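Local coordinates for MutT/nudix family protein (Streptococcus pneumoniae, PDB 4HFQ), which hydrolyses UDP-linked precursors of peptidoglycan biosynthesis as a Nudix-family UDP-X diphosphatase, at the interface of chains A and B. Sequence-based numbering; all coordinates share one arbitrary frame. Chains: chain A/B, MutT/nudix family protein.

The interface of chains A and B. Residues chain A 138-140; chain B 58-62.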
ATOM      1  N   LEU A 138       4.012   5.069 -11.454  1.00  9.03           N
ATOM      2  CA  LEU A 138       4.495   3.718 -11.288  1.00  9.10           C
ATOM      3  C   LEU A 138       6.000   3.690 -11.054  1.00  9.21           C
ATOM      4  O   LEU A 138       6.776   4.411 -11.707  1.00  9.75           O
ATOM      5  CB  LEU A 138       4.130   2.880 -12.506  1.00  9.47           C
ATOM      6  CG  LEU A 138       4.572   1.406 -12.455  1.00  9.80           C
ATOM      7  CD1 LEU A 138       3.897   0.618 -11.340  1.00 10.00           C
ATOM      8  CD2 LEU A 138       4.305   0.746 -13.805  1.00  9.82           C
ATOM      9  N   GLN A 139       6.421   2.864 -10.105  1.00  8.72           N
ATOM     10  CA  GLN A 139       7.826   2.755  -9.727  1.00  8.56           C
ATOM     11  C   GLN A 139       8.053   1.390  -9.066  1.00  8.63           C
ATOM     12  O   GLN A 139       7.092   0.640  -8.831  1.00  8.58           O
ATOM     13  CB  GLN A 139       8.251   3.933  -8.842  1.00  8.74           C
ATOM     14  CG  GLN A 139       7.319   4.144  -7.652  1.00  8.71           C
ATOM     15  CD  GLN A 139       7.583   5.449  -6.952  1.00  8.54           C
ATOM     16  OE1 GLN A 139       8.479   5.552  -6.132  1.00  9.16           O
ATOM     17  NE2 GLN A 139       6.785   6.470  -7.292  1.00  8.83           N
ATOM     18  N   SER A 140       9.308   1.075  -8.754  1.00  8.62           N
ATOM     19  CA  SER A 140       9.641  -0.288  -8.314  1.00  9.19           C
ATOM     20  C   SER A 140       8.828  -0.703  -7.088  1.00  9.41           C
ATOM     21  O   SER A 140       8.353  -1.855  -7.024  1.00  9.84           O
ATOM     22  CB  SER A 140      11.136  -0.437  -8.073  1.00  9.47           C
ATOM     23  OG  SER A 140      11.609   0.480  -7.124  1.00  9.68           O
TER
ATOM     24  N   VAL B  58      11.185   3.448 -15.402  1.00 12.93           N
ATOM     25  CA  VAL B  58       9.956   3.162 -14.656  1.00 12.33           C
ATOM     26  C   VAL B  58      10.264   2.638 -13.250  1.00 11.76           C
ATOM     27  O   VAL B  58       9.626   3.041 -12.274  1.00 11.52           O
ATOM     28  CB  VAL B  58       9.013   2.238 -15.443  1.00 12.00           C
ATOM     29  CG1 VAL B  58       7.777   1.905 -14.610  1.00 11.89           C
ATOM     30  CG2 VAL B  58       8.599   2.939 -16.719  1.00 12.94           C
ATOM     31  N   LEU B  59      11.291   1.815 -13.120  1.00 11.48           N
ATOM     32  CA  LEU B  59      11.616   1.232 -11.818  1.00 11.26           C
ATOM     33  C   LEU B  59      12.091   2.261 -10.807  1.00 11.55           C
ATOM     34  O   LEU B  59      11.846   2.131  -9.611  1.00 11.64           O
ATOM     35  CB  LEU B  59      12.671   0.134 -11.975  1.00 11.52           C
ATOM     36  CG  LEU B  59      12.138  -1.179 -12.537  1.00 12.13           C
ATOM     37  CD1 LEU B  59      13.304  -2.056 -12.922  1.00 13.32           C
ATOM     38  CD2 LEU B  59      11.227  -1.927 -11.574  1.00 12.46           C
ATOM     39  N   LYS B  60      12.792   3.288 -11.270  1.00 11.49           N
ATOM     40  CA  LYS B  60      13.319   4.284 -10.336  1.00 12.06           C
ATOM     41  C   LYS B  60      12.211   5.073  -9.615  1.00 11.27           C
ATOM     42  O   LYS B  60      11.168   5.323 -10.204  1.00 11.86           O
ATOM     43  CB  LYS B  60      14.271   5.252 -11.054  1.00 13.24           C
ATOM     44  CG  LYS B  60      15.577   4.604 -11.489  1.00 15.13           C
ATOM     45  CD  LYS B  60      16.445   5.545 -12.316  1.00 17.46           C
ATOM     46  CE  LYS B  60      17.631   4.755 -12.831  1.00 18.89           C
ATOM     47  NZ  LYS B  60      18.516   5.591 -13.683  1.00 22.02           N
ATOM     48  N   PRO B  61      12.440   5.468  -8.342  1.00 11.63           N
ATOM     49  CA  PRO B  61      13.641   5.225  -7.554  1.00 12.24           C
ATOM     50  C   PRO B  61      13.731   3.781  -7.076  1.00 12.39           C
ATOM     51  O   PRO B  61      12.705   3.127  -6.776  1.00 12.57           O
ATOM     52  CB  PRO B  61      13.485   6.190  -6.373  1.00 12.36           C
ATOM     53  CG  PRO B  61      12.005   6.248  -6.173  1.00 11.82           C
ATOM     54  CD  PRO B  61      11.453   6.264  -7.572  1.00 11.74           C
ATOM     55  N   THR B  62      14.963   3.301  -6.997  1.00 13.82           N
ATOM     56  CA  THR B  62      15.263   1.946  -6.580  1.00 14.90           C
ATOM     57  C   THR B  62      15.420   1.798  -5.063  1.00 14.88           C
ATOM     58  O   THR B  62      15.127   0.735  -4.512  1.00 14.59           O
ATOM     59  CB  THR B  62      16.513   1.426  -7.316  1.00 15.78           C
ATOM     60  OG1 THR B  62      17.602   2.331  -7.114  1.00 17.89           O
ATOM     61  CG2 THR B  62      16.195   1.331  -8.820  1.00 16.86           C
TER
HETATM   62  O   HOH W   1      10.020   3.160  -5.828  1.00 10.72           O
HETATM   63  O   HOH W   2      12.855  -0.682  -4.924  1.00 16.88           O
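A:Ser140 meets the C-terminal end of helix 52-59 of chain B with both its backbone and its side chain. Its amide N donates a bent hydrogen bond of 2.9 Å to the carbonyl O of B:Leu59, the last residue of the helix. The donor lies 32° off the carbonyl plane. The side chain then continues toward the segment beyond the helix. CB packs over the B:Leu59 side chain, 3.8 Å from its methyl CD2. With chi1 at 58°, OG lies between the backbone N and the carbonyl carbon, which lets this hydroxyl donate a hydrogen bond of 2.9 Å to B:Pro61 O; its second approach, to B:Leu59 O, is weak. OG also contacts water 2, 2.8 Å away, which in turn touches the carbonyl O of B:Thr62. One serine thus serves carbonyls at the helix end and in the loop that follows, and an N-H offered at this carbonyl end would probably be favoured by the helix dipole.

A:Gln139 starts with CB 3.5 Å from B:Lys60 O. Its chain runs extended beyond CG, and the amide end comes up to the CD-CG edge of the B:Pro61 ring, which follows a cis peptide bond. Here A:Gln139 CD sits 4.0 Å from B:Pro61 CD, the two side chains inclined to each other. At the tip, OE1 reaches water 1, 2.9 Å off, which also touches B:Pro61 O, so this carbonyl is shared by the serine hydroxyl and a water. On the opposite flank, A:Leu138 swings CG anti to its backbone N (chi1 -179°) and brings methyl CD2 within 3.7 Å of B:Val58 CG1, a small apolar contact beside the polar ones.

The patch joins the loop between helix 133-136 and strand 143-153 of one Nudix domain to the end of the N-terminal helical region of the other chain in the deposited dimer, and the two-fold repeats it with the chains exchanged. This pairing may reflect the working assembly, though the structure alone does not show it.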